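Local coordinates for Rpb7-binding protein seb1 (Schizosaccharomyces pombe 972h-, PDB 5MDT) that drives transcription termination by binding RNA polymerase II and nascent RNA, its CTD-interacting domain probably recognising the polymerase's C-terminal repeats, at residues L14-G20 with V56-L60; L60-Y64 with K121-L125; G3-D8 with Q42-V47; T30-M34 with S68-F73; T103-V107 with K139-L143. All coordinates share one frame. Residue numbers count along the deposited sequence, not the author numbering.

Overall arrangement
Contacts 1, 3 and 4 fall in the N-terminal half of an all-helical CTD-interacting domain, and contacts 2 and 5 carry the packing on to its C-terminal end. Helix 59-79 is the common element: it contributes to contact 1, contact 2 and contact 4 in succession, with Leu-60 shared by the first two. Contacts 1 and 3 both use helix 4-16, with centres about 17 Å apart. Two pairs touch: contact 3 meets contact 4 through Phe-7 and Ile-69, and contact 2 meets contact 5 through Leu-63 and Leu-106, centres about 11 Å apart in each pair. Contacts 3 and 5 lie on opposite sides of the chain's centre. The pairings fit the right-handed superhelix known for CID domains.

Contact 1 of 5, residues L14-G20 with V56-L60; sequences LEHSKTG and VTHKL
His-58 lays its imidazole against the turn after helix 4-16, with Gly-20 CA over one ring face, 3.6 Å from the ring centroid in a CH-pi contact. After the helical residues Leu-14 and Glu-15 the chain extends at Ser-17 (psi 165°) and reaches Gly-20 with phi/psi of 74/6°. Positive phi favours glycine here, and a CB would collide with His-58 CG. The closest CA pair is Gly-20 with His-58, 4.6 Å apart. With chi1 m and chi2 at 42°, His-58 reaches into the turn, where NE2 gives a weak hydrogen bond to Ser-17 O (3.0 Å). Thr-57 OG1 and His-58 ND1 are hydrogen-bonded at 2.8 Å. Ser-17, chi1 p, donates from OG to Leu-14 O (2.7 Å) and accepts from Gly-20 N at OG (3.0 Å), forming an ST motif. One water donates to Gly-20 O and to His-58 O at 2.7 and 2.8 Å. The contact thus ties the loop between the first two helices to the start of helix 59-79, beside Tyr-50 of helix 40-53. Such chemistry implies that one histidine, bonded at both ring nitrogens and covered by a glycine, joins two connections distant in sequence.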
# COMPACT_ATOMS: atom_id res chain seq x y z
N LEU A 14 -15.69 -0.56 0.07
CA LEU A 14 -14.89 -0.54 -1.17
C LEU A 14 -14.92 -1.89 -1.89
O LEU A 14 -14.98 -1.93 -3.12
CB LEU A 14 -13.44 -0.13 -0.85
CG LEU A 14 -12.56 0.25 -2.04
CD1 LEU A 14 -13.06 1.56 -2.73
CD2 LEU A 14 -11.13 0.44 -1.58
N GLU A 15 -14.94 -2.98 -1.12
CA GLU A 15 -15.01 -4.33 -1.67
C GLU A 15 -16.27 -4.52 -2.53
O GLU A 15 -16.21 -5.18 -3.57
CB GLU A 15 -15.01 -5.36 -0.54
CG GLU A 15 -14.57 -6.73 -1.00
CD GLU A 15 -14.53 -7.78 0.09
OE1 GLU A 15 -14.53 -7.40 1.28
OE2 GLU A 15 -14.53 -8.98 -0.26
N HIS A 16 -17.39 -3.90 -2.13
CA HIS A 16 -18.67 -4.00 -2.84
C HIS A 16 -18.89 -2.96 -3.95
O HIS A 16 -19.85 -3.08 -4.71
CB HIS A 16 -19.84 -4.00 -1.84
CG HIS A 16 -19.77 -5.15 -0.88
ND1 HIS A 16 -19.29 -4.98 0.41
CD2 HIS A 16 -20.03 -6.46 -1.08
CE1 HIS A 16 -19.31 -6.18 0.96
NE2 HIS A 16 -19.74 -7.10 0.11
N SER A 17 -17.97 -1.98 -4.09
CA SER A 17 -18.03 -0.95 -5.14
C SER A 17 -17.78 -1.56 -6.53
O SER A 17 -17.31 -2.70 -6.64
CB SER A 17 -17.00 0.15 -4.84
OG SER A 17 -15.68 -0.27 -5.15
N LYS A 18 -18.08 -0.82 -7.60
CA LYS A 18 -17.87 -1.36 -8.94
C LYS A 18 -16.38 -1.44 -9.32
O LYS A 18 -15.98 -2.41 -9.96
CB LYS A 18 -18.67 -0.56 -10.00
CG LYS A 18 -20.18 -0.64 -9.80
CD LYS A 18 -20.97 -0.38 -11.08
CE LYS A 18 -22.44 -0.66 -10.87
NZ LYS A 18 -23.20 -0.63 -12.15
N THR A 19 -15.57 -0.42 -8.94
CA THR A 19 -14.17 -0.31 -9.37
C THR A 19 -13.10 -0.55 -8.33
O THR A 19 -11.96 -0.82 -8.71
CB THR A 19 -13.91 1.08 -9.99
OG1 THR A 19 -13.93 2.08 -8.95
CG2 THR A 19 -14.89 1.42 -11.11
N GLY A 20 -13.42 -0.36 -7.06
CA GLY A 20 -12.44 -0.46 -5.99
C GLY A 20 -11.50 0.73 -5.91
O GLY A 20 -10.54 0.69 -5.14
N VAL A 56 -10.74 -9.28 -8.57
CA VAL A 56 -9.58 -9.06 -9.46
C VAL A 56 -9.48 -7.62 -9.98
O VAL A 56 -8.37 -7.10 -10.15
CB VAL A 56 -9.52 -10.09 -10.62
CG1 VAL A 56 -9.40 -11.52 -10.09
CG2 VAL A 56 -10.71 -9.95 -11.56
N THR A 57 -10.63 -6.97 -10.16
CA THR A 57 -10.73 -5.59 -10.66
C THR A 57 -10.31 -4.58 -9.57
O THR A 57 -10.07 -3.41 -9.88
CB THR A 57 -12.19 -5.31 -11.06
OG1 THR A 57 -13.01 -5.59 -9.92
CG2 THR A 57 -12.65 -6.17 -12.28
N HIS A 58 -10.28 -5.03 -8.29
CA HIS A 58 -10.02 -4.18 -7.13
C HIS A 58 -8.57 -4.18 -6.61
O HIS A 58 -8.28 -3.42 -5.68
CB HIS A 58 -10.98 -4.61 -6.00
CG HIS A 58 -12.41 -4.19 -6.22
ND1 HIS A 58 -13.02 -4.29 -7.46
CD2 HIS A 58 -13.32 -3.74 -5.32
CE1 HIS A 58 -14.26 -3.86 -7.29
NE2 HIS A 58 -14.49 -3.51 -6.01
N LYS A 59 -7.67 -4.99 -7.19
CA LYS A 59 -6.28 -5.10 -6.68
C LYS A 59 -5.53 -3.79 -6.87
O LYS A 59 -4.76 -3.38 -5.97
CB LYS A 59 -5.51 -6.22 -7.44
CG LYS A 59 -6.17 -7.61 -7.43
CD LYS A 59 -6.56 -8.08 -6.03
CE LYS A 59 -6.87 -9.58 -6.14
NZ LYS A 59 -6.92 -10.21 -4.80
N LEU A 60 -5.80 -3.09 -7.99
CA LEU A 60 -5.13 -1.80 -8.20
C LEU A 60 -5.51 -0.79 -7.13
O LEU A 60 -4.61 -0.16 -6.56
CB LEU A 60 -5.40 -1.23 -9.60
CG LEU A 60 -4.75 0.12 -9.90
CD1 LEU A 60 -3.22 0.03 -9.87
CD2 LEU A 60 -5.22 0.65 -11.26
O HOH W 1 -9.83 -1.73 -4.08

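Contact 2 of 5, residues L60-Y64 with K121-L125; sequences LGALY and KILKL
Leu-125, Leu-63 and Tyr-64 bury the most surface where helix 59-79 runs beside helix 119-131. Both segments are helical throughout, their axes 10.9 Å apart at closest and 12° from parallel; Leu-60 lies opposite Ile-122 (CA atoms 7.5 Å apart) and Tyr-64 opposite Leu-125 (8.2 Å). Leu-125, in the mt rotamer, points toward the partner helix and splits its methyls: CD1 meets Leu-63 CB at 3.9 Å, CD2 the edge of the Tyr-64 ring at CD1, 4.0 Å. Leu-63, also mt, sends CD1 to Ile-122 CD1 (3.6 Å). One turn earlier, Leu-60 (tp) places CD1 3.8 Å from Lys-121 CB and 4.0 Å from Ile-122 CG1. Tyr-64, chi1 m, extends its ring across the gap until OH lies 3.7 Å from Lys-121 CB; a water bridges Tyr-64 OH (3.0 Å) and Lys-121 O (2.8 Å). Helix 92-113 covers Leu-63 and Ile-122 through Ala-110. Near-parallel packing of alternate helices around an intervening one is typical of the right-handed helical superhelix of CID domains.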
# COMPACT_ATOMS: atom_id res chain seq x y z
N LEU A 60 -5.80 -3.09 -7.99
CA LEU A 60 -5.13 -1.80 -8.20
C LEU A 60 -5.51 -0.79 -7.13
O LEU A 60 -4.61 -0.16 -6.56
CB LEU A 60 -5.40 -1.23 -9.60
CG LEU A 60 -4.75 0.12 -9.90
CD1 LEU A 60 -3.22 0.03 -9.87
CD2 LEU A 60 -5.22 0.65 -11.26
N GLY A 61 -6.81 -0.68 -6.82
CA GLY A 61 -7.29 0.23 -5.77
C GLY A 61 -6.65 -0.10 -4.43
O GLY A 61 -6.37 0.81 -3.63
N ALA A 62 -6.42 -1.39 -4.14
CA ALA A 62 -5.78 -1.79 -2.87
C ALA A 62 -4.31 -1.30 -2.85
O ALA A 62 -3.81 -0.88 -1.80
CB ALA A 62 -5.83 -3.30 -2.71
N LEU A 63 -3.64 -1.33 -4.01
CA LEU A 63 -2.27 -0.81 -4.13
C LEU A 63 -2.25 0.70 -3.98
O LEU A 63 -1.30 1.23 -3.40
CB LEU A 63 -1.62 -1.23 -5.45
CG LEU A 63 -1.22 -2.73 -5.49
CD1 LEU A 63 -0.71 -3.10 -6.87
CD2 LEU A 63 -0.16 -3.04 -4.45
N TYR A 64 -3.31 1.43 -4.45
CA TYR A 64 -3.37 2.88 -4.22
C TYR A 64 -3.53 3.17 -2.71
O TYR A 64 -3.00 4.16 -2.20
CB TYR A 64 -4.53 3.52 -4.98
CG TYR A 64 -4.33 3.58 -6.48
CD1 TYR A 64 -3.05 3.63 -7.03
CD2 TYR A 64 -5.41 3.69 -7.34
CE1 TYR A 64 -2.85 3.77 -8.41
CE2 TYR A 64 -5.23 3.82 -8.72
CZ TYR A 64 -3.95 3.85 -9.25
OH TYR A 64 -3.77 4.01 -10.60
N LYS A 121 -0.17 0.94 -14.46
CA LYS A 121 -0.50 1.83 -13.33
C LYS A 121 0.37 1.49 -12.10
O LYS A 121 0.69 2.37 -11.30
CB LYS A 121 -2.01 1.78 -13.00
CG LYS A 121 -2.93 2.20 -14.17
CD LYS A 121 -2.80 3.67 -14.52
CE LYS A 121 -3.59 4.09 -15.75
NZ LYS A 121 -3.07 5.38 -16.28
N ILE A 122 0.79 0.21 -11.97
CA ILE A 122 1.65 -0.22 -10.86
C ILE A 122 3.09 0.23 -11.16
O ILE A 122 3.79 0.65 -10.24
CB ILE A 122 1.52 -1.74 -10.61
CG1 ILE A 122 0.03 -2.13 -10.49
CG2 ILE A 122 2.30 -2.15 -9.33
CD1 ILE A 122 -0.25 -3.70 -10.44
N LEU A 123 3.49 0.22 -12.44
CA LEU A 123 4.79 0.77 -12.84
C LEU A 123 4.86 2.23 -12.42
O LEU A 123 5.89 2.65 -11.89
CB LEU A 123 5.04 0.66 -14.36
CG LEU A 123 5.65 -0.62 -14.87
CD1 LEU A 123 6.02 -0.45 -16.34
CD2 LEU A 123 6.91 -1.00 -14.10
N LYS A 124 3.76 2.99 -12.61
CA LYS A 124 3.67 4.40 -12.19
C LYS A 124 3.87 4.56 -10.68
O LYS A 124 4.48 5.54 -10.26
CB LYS A 124 2.36 5.05 -12.65
CG LYS A 124 2.38 5.42 -14.13
CD LYS A 124 1.01 5.80 -14.67
CE LYS A 124 1.12 6.62 -15.94
NZ LYS A 124 1.76 5.87 -17.06
N LEU A 125 3.41 3.59 -9.86
CA LEU A 125 3.64 3.63 -8.42
C LEU A 125 5.14 3.47 -8.11
O LEU A 125 5.65 4.18 -7.25
CB LEU A 125 2.80 2.59 -7.68
CG LEU A 125 1.28 2.80 -7.67
CD1 LEU A 125 0.58 1.61 -6.98
CD2 LEU A 125 0.89 4.10 -7.00
O HOH W 2 -0.93 4.70 -11.11

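Contact 3 of 5, residues G3-D8 with Q42-V47; sequences GIAEFD and QFVASV
A near-parallel helix pair with an aromatic centre joins the first turn of helix 4-16 to helix 40-53. The axes of 4-8 and 42-47 approach to 10.5 Å and cross at -15°; the CA atoms of Ile-4 and Phe-43 are 6.6 Å apart, and those of Asp-8 and Ser-46 6.8 Å. Gly-3, at the N-cap position with an extended backbone, opens the first helix, and Phe-7 N bonds to Gly-3 O at 3.2 Å. Phe-7 (chi1 t, chi2 92°) points toward helix 40-53, while Phe-43 (chi1 m, chi2 87°) directs its ring edge at the Phe-7 face. This T-shaped pair has centroids 4.8 Å apart, planes at 77°, and a closest approach of 3.4 Å between Phe-7 CD1 and Phe-43 CD2. Ile-4, in the tp rotamer, sets CD1 over the face of Phe-43, a CH-pi contact 3.8 Å from the ring centroid. In the helical superhelix of the CID fold, first and third helices pair in this way around the second; here Leu-32 of helix 23-35 packs on Phe-7. Helix 59-79 closes the inner side, where Ile-69 touches both Phe-7 and Val-47. The Phe-7 ring edge meets Val-47, CZ to CG2 at 3.6 Å. Toward the surface, Ser-46 OG donates a 2.7 Å hydrogen bond to Asp-8 OD1, both side chains at chi1 m.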
# COMPACT_ATOMS: atom_id res chain seq x y z
N GLY A 3 -10.39 4.91 14.49
CA GLY A 3 -10.12 3.51 14.79
C GLY A 3 -10.07 2.46 13.69
O GLY A 3 -10.47 2.67 12.53
N ILE A 4 -9.61 1.29 14.09
CA ILE A 4 -9.47 0.15 13.19
C ILE A 4 -10.84 -0.36 12.72
O ILE A 4 -10.94 -0.80 11.57
CB ILE A 4 -8.56 -0.98 13.78
CG1 ILE A 4 -8.21 -2.06 12.73
CG2 ILE A 4 -9.14 -1.60 15.06
CD1 ILE A 4 -7.25 -1.62 11.57
N ALA A 5 -11.88 -0.29 13.59
CA ALA A 5 -13.23 -0.75 13.20
C ALA A 5 -13.76 0.10 12.03
O ALA A 5 -14.25 -0.47 11.04
CB ALA A 5 -14.18 -0.67 14.39
N GLU A 6 -13.60 1.43 12.10
CA GLU A 6 -14.02 2.32 11.00
C GLU A 6 -13.23 2.00 9.72
O GLU A 6 -13.82 1.92 8.64
CB GLU A 6 -13.84 3.79 11.38
CG GLU A 6 -14.32 4.73 10.29
CD GLU A 6 -14.63 6.17 10.64
OE1 GLU A 6 -14.26 6.64 11.75
OE2 GLU A 6 -15.23 6.86 9.78
N PHE A 7 -11.90 1.82 9.85
CA PHE A 7 -11.02 1.51 8.72
C PHE A 7 -11.48 0.21 8.01
O PHE A 7 -11.63 0.21 6.78
CB PHE A 7 -9.58 1.35 9.27
CG PHE A 7 -8.46 1.17 8.26
CD1 PHE A 7 -7.76 2.27 7.77
CD2 PHE A 7 -8.05 -0.11 7.88
CE1 PHE A 7 -6.68 2.09 6.90
CE2 PHE A 7 -6.97 -0.29 7.03
CZ PHE A 7 -6.29 0.81 6.53
N ASP A 8 -11.74 -0.87 8.78
CA ASP A 8 -12.20 -2.15 8.21
C ASP A 8 -13.57 -1.98 7.52
O ASP A 8 -13.81 -2.62 6.48
CB ASP A 8 -12.27 -3.23 9.29
CG ASP A 8 -10.91 -3.63 9.85
OD1 ASP A 8 -9.88 -3.28 9.22
OD2 ASP A 8 -10.88 -4.28 10.92
N GLN A 42 -2.15 -3.41 12.98
CA GLN A 42 -3.56 -3.73 12.64
C GLN A 42 -3.95 -3.14 11.29
O GLN A 42 -4.56 -3.81 10.48
CB GLN A 42 -4.53 -3.20 13.74
CG GLN A 42 -4.30 -3.75 15.15
CD GLN A 42 -4.45 -5.27 15.21
OE1 GLN A 42 -5.24 -5.86 14.48
NE2 GLN A 42 -3.60 -5.93 15.96
N PHE A 43 -3.59 -1.89 11.06
CA PHE A 43 -3.95 -1.24 9.79
C PHE A 43 -3.22 -1.88 8.61
O PHE A 43 -3.84 -2.17 7.59
CB PHE A 43 -3.59 0.26 9.92
CG PHE A 43 -4.54 1.00 10.84
CD1 PHE A 43 -4.34 1.04 12.22
CD2 PHE A 43 -5.67 1.63 10.34
CE1 PHE A 43 -5.24 1.70 13.07
CE2 PHE A 43 -6.56 2.32 11.18
CZ PHE A 43 -6.34 2.35 12.54
N VAL A 44 -1.91 -2.16 8.75
CA VAL A 44 -1.16 -2.80 7.66
C VAL A 44 -1.74 -4.24 7.38
O VAL A 44 -2.02 -4.57 6.22
CB VAL A 44 0.38 -2.79 7.89
CG1 VAL A 44 1.11 -3.54 6.76
CG2 VAL A 44 0.90 -1.34 7.98
N ALA A 45 -2.00 -5.01 8.42
CA ALA A 45 -2.60 -6.35 8.26
C ALA A 45 -4.00 -6.26 7.62
O ALA A 45 -4.36 -7.12 6.82
CB ALA A 45 -2.68 -7.07 9.63
N SER A 46 -4.81 -5.25 7.98
CA SER A 46 -6.14 -5.09 7.37
C SER A 46 -6.04 -4.77 5.86
O SER A 46 -6.83 -5.28 5.07
CB SER A 46 -6.95 -4.02 8.11
OG SER A 46 -7.47 -4.55 9.32
N VAL A 47 -5.04 -3.95 5.44
CA VAL A 47 -4.85 -3.69 4.00
C VAL A 47 -4.45 -5.01 3.29
O VAL A 47 -4.94 -5.29 2.20
CB VAL A 47 -3.78 -2.61 3.83
CG1 VAL A 47 -3.39 -2.45 2.35
CG2 VAL A 47 -4.27 -1.29 4.41

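Contact 4 of 5, residues T30-M34 with S68-F73; sequences TNLSM and SIVRSF
Within the helical superhelix of the CID fold, this contact packs helix 23-35 against helix 59-79 by small hydroxyl side chains. The segment axes come within 9.6 Å and cross at -38°, opening from Thr-30 and Ile-69 (CA atoms 5.3 Å apart) to Met-34 and Phe-73 (7.1 Å). Thr-30, chi1 m, fits the close end: its CG2 lies 3.2 Å from Ser-72 OG, and its OG1 is also bonded to Ile-26 O. Ser-33 OG turns back to Thr-30 O (2.7 Å), as Ser-72 OG does to Ser-68 O (3.0 Å); with its proton given to Thr-30 O, Ser-33 OG lies 3.8 Å from the apolar Ile-69 CG1. At the wider end, Met-34 (mmm) fills the gap with a Met-aromatic contact, SD 5.0 Å from the Phe-73 ring centroid and oblique to it, and CE 3.2 Å from Ser-72 O. Phe-43 of helix 40-53 backs Ser-33. Across the close end, Ser-68 OG donates to Thr-30 OG1 at 2.7 Å.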
# COMPACT_ATOMS: atom_id res chain seq x y z
N THR A 30 -6.25 6.75 4.98
CA THR A 30 -4.93 7.26 5.31
C THR A 30 -4.98 8.04 6.61
O THR A 30 -4.12 7.81 7.45
CB THR A 30 -4.37 8.06 4.15
OG1 THR A 30 -4.32 7.22 2.98
CG2 THR A 30 -3.00 8.62 4.45
N ASN A 31 -6.00 8.92 6.78
CA ASN A 31 -6.16 9.66 8.05
C ASN A 31 -6.31 8.73 9.23
O ASN A 31 -5.68 8.96 10.28
CB ASN A 31 -7.36 10.61 7.99
CG ASN A 31 -7.06 11.82 7.14
OD1 ASN A 31 -5.90 12.09 6.82
ND2 ASN A 31 -8.10 12.55 6.71
N LEU A 32 -7.15 7.68 9.10
CA LEU A 32 -7.36 6.76 10.23
C LEU A 32 -6.04 6.08 10.63
O LEU A 32 -5.73 5.98 11.80
CB LEU A 32 -8.44 5.72 9.88
CG LEU A 32 -9.88 6.25 9.87
CD1 LEU A 32 -10.78 5.32 9.10
CD2 LEU A 32 -10.43 6.35 11.29
N SER A 33 -5.22 5.69 9.65
CA SER A 33 -3.95 5.02 9.96
C SER A 33 -2.96 6.00 10.61
O SER A 33 -2.26 5.61 11.53
CB SER A 33 -3.37 4.38 8.69
OG SER A 33 -2.95 5.41 7.82
N MET A 34 -2.95 7.27 10.18
CA MET A 34 -2.04 8.26 10.75
C MET A 34 -2.51 8.72 12.12
O MET A 34 -1.68 9.19 12.91
CB MET A 34 -1.88 9.49 9.82
CG MET A 34 -1.15 9.16 8.53
SD MET A 34 0.56 8.61 8.79
CE MET A 34 1.36 10.26 9.04
N SER A 68 -0.70 5.27 -0.50
CA SER A 68 -0.99 6.46 0.30
C SER A 68 -0.57 6.26 1.76
O SER A 68 0.07 7.13 2.35
CB SER A 68 -2.47 6.79 0.23
OG SER A 68 -2.75 7.98 0.95
N ILE A 69 -0.86 5.08 2.30
CA ILE A 69 -0.50 4.79 3.69
C ILE A 69 1.02 4.72 3.90
O ILE A 69 1.51 5.35 4.84
CB ILE A 69 -1.24 3.52 4.15
CG1 ILE A 69 -2.75 3.86 4.36
CG2 ILE A 69 -0.61 3.00 5.46
CD1 ILE A 69 -3.63 2.66 4.60
N VAL A 70 1.77 4.00 3.03
CA VAL A 70 3.23 3.86 3.19
C VAL A 70 3.93 5.21 3.09
O VAL A 70 4.77 5.52 3.93
CB VAL A 70 3.88 2.77 2.29
CG1 VAL A 70 3.89 3.15 0.81
CG2 VAL A 70 5.29 2.43 2.78
N ARG A 71 3.55 6.04 2.10
CA ARG A 71 4.17 7.36 1.96
C ARG A 71 3.81 8.30 3.14
O ARG A 71 4.64 9.11 3.54
CB ARG A 71 3.82 7.97 0.62
CG ARG A 71 4.60 7.32 -0.53
CD ARG A 71 4.49 8.08 -1.85
NE ARG A 71 3.12 8.04 -2.37
CZ ARG A 71 2.22 9.00 -2.23
NH1 ARG A 71 2.54 10.14 -1.61
NH2 ARG A 71 0.99 8.84 -2.69
N SER A 72 2.62 8.13 3.74
CA SER A 72 2.21 8.92 4.91
C SER A 72 2.99 8.49 6.16
O SER A 72 3.48 9.36 6.85
CB SER A 72 0.71 8.86 5.11
OG SER A 72 0.07 9.56 4.06
N PHE A 73 3.23 7.16 6.37
CA PHE A 73 4.08 6.71 7.47
C PHE A 73 5.52 7.20 7.27
O PHE A 73 6.16 7.62 8.22
CB PHE A 73 4.10 5.17 7.58
CG PHE A 73 2.86 4.49 8.13
CD1 PHE A 73 2.21 4.99 9.26
CD2 PHE A 73 2.44 3.27 7.62
CE1 PHE A 73 1.11 4.33 9.81
CE2 PHE A 73 1.36 2.59 8.20
CZ PHE A 73 0.70 3.12 9.28

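Contact 5 of 5, residues T103-V107 with K139-L143; sequences TDSLV and KLESL
Both segments are regular helix, 103-107 within helix 92-113 and 139-143 within helix 137-150, and their axes run 12° from parallel with a closest approach of 11.2 Å. The nearest CA atoms are those of Asp-104 and Leu-143, 7.2 Å apart. Leu-143 (mt) enters this wide gap: its CD2 lies 3.9 Å from Val-107 CB and 3.5 Å from Asp-104 OD1, its CD1 4.2 Å from Thr-103 CG2. Val-107 (chi1 t) and Thr-103 (chi1 m) both point toward helix 137-150, and Thr-103 OG1 bonds to Ala-99 O in its own helix. This pairing belongs to the C-terminal end of the CID superhelix, where helix 119-131 supports the interface from the inner side through Ile-122 on Val-107 and Trp-129 on Thr-103. Polar atoms fill the outer part. Lys-139, extended as far as chi2, folds at chi4 (74°) so that CE is 3.5 Å from Asp-104 OD1, while NZ is 3.9 Å from the same OD1, a long salt bridge; NZ also makes a weak hydrogen bond to Ala-100 O. Two waters complete the link: one accepts from Asp-104 N and Lys-139 NZ, each at 3.0 Å, and the other donates to Asp-104 OD1 (2.7 Å) and Lys-139 O (2.9 Å).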
# COMPACT_ATOMS: atom_id res chain seq x y z
N THR A 103 4.49 -5.26 0.53
CA THR A 103 4.42 -4.71 -0.82
C THR A 103 4.69 -5.76 -1.91
O THR A 103 3.90 -5.82 -2.86
CB THR A 103 5.32 -3.47 -0.95
OG1 THR A 103 4.79 -2.48 -0.08
CG2 THR A 103 5.38 -2.91 -2.38
N ASP A 104 5.77 -6.57 -1.79
CA ASP A 104 6.07 -7.58 -2.82
C ASP A 104 4.88 -8.51 -3.05
O ASP A 104 4.51 -8.73 -4.21
CB ASP A 104 7.34 -8.39 -2.48
CG ASP A 104 8.66 -7.67 -2.68
OD1 ASP A 104 8.64 -6.47 -3.06
OD2 ASP A 104 9.72 -8.30 -2.45
N SER A 105 4.27 -9.02 -1.95
CA SER A 105 3.12 -9.94 -2.01
C SER A 105 1.93 -9.31 -2.71
O SER A 105 1.30 -9.98 -3.53
CB SER A 105 2.66 -10.36 -0.60
OG SER A 105 3.69 -11.08 0.05
N LEU A 106 1.60 -8.04 -2.36
CA LEU A 106 0.47 -7.38 -2.99
C LEU A 106 0.71 -7.09 -4.47
O LEU A 106 -0.22 -7.24 -5.27
CB LEU A 106 0.01 -6.14 -2.22
CG LEU A 106 -0.38 -6.39 -0.71
CD1 LEU A 106 -1.15 -5.20 -0.17
CD2 LEU A 106 -1.18 -7.70 -0.53
N VAL A 107 1.97 -6.71 -4.85
CA VAL A 107 2.27 -6.50 -6.29
C VAL A 107 2.18 -7.83 -7.03
O VAL A 107 1.57 -7.91 -8.11
CB VAL A 107 3.60 -5.74 -6.55
CG1 VAL A 107 3.93 -5.65 -8.05
CG2 VAL A 107 3.53 -4.33 -5.93
N LYS A 139 14.62 -3.26 -4.27
CA LYS A 139 13.22 -3.66 -4.18
C LYS A 139 12.47 -3.19 -5.42
O LYS A 139 11.73 -3.97 -6.01
CB LYS A 139 12.56 -3.10 -2.91
CG LYS A 139 11.16 -3.65 -2.67
CD LYS A 139 10.44 -2.94 -1.55
CE LYS A 139 9.49 -3.86 -0.83
NZ LYS A 139 10.22 -4.82 0.05
N LEU A 140 12.69 -1.92 -5.83
CA LEU A 140 12.05 -1.31 -6.99
C LEU A 140 12.42 -1.97 -8.30
O LEU A 140 11.56 -2.09 -9.18
CB LEU A 140 12.30 0.20 -7.03
CG LEU A 140 11.74 1.01 -5.85
CD1 LEU A 140 12.35 2.38 -5.80
CD2 LEU A 140 10.21 1.07 -5.88
N GLU A 141 13.69 -2.42 -8.44
CA GLU A 141 14.19 -3.12 -9.63
C GLU A 141 13.45 -4.46 -9.77
O GLU A 141 12.96 -4.77 -10.86
CB GLU A 141 15.72 -3.34 -9.56
CG GLU A 141 16.33 -3.97 -10.80
CD GLU A 141 17.70 -4.62 -10.65
OE1 GLU A 141 18.04 -5.46 -11.51
OE2 GLU A 141 18.43 -4.28 -9.69
N SER A 142 13.32 -5.21 -8.65
CA SER A 142 12.60 -6.49 -8.60
C SER A 142 11.15 -6.32 -9.06
O SER A 142 10.70 -7.06 -9.94
CB SER A 142 12.62 -7.08 -7.19
OG SER A 142 13.94 -7.26 -6.70
N LEU A 143 10.43 -5.31 -8.50
CA LEU A 143 9.04 -5.01 -8.86
C LEU A 143 8.90 -4.63 -10.32
O LEU A 143 8.02 -5.16 -11.00
CB LEU A 143 8.43 -3.91 -7.97
CG LEU A 143 8.37 -4.15 -6.47
CD1 LEU A 143 7.98 -2.86 -5.74
CD2 LEU A 143 7.40 -5.29 -6.11
O HOH W 3 7.96 -6.78 0.29
O HOH W 4 10.72 -6.41 -4.80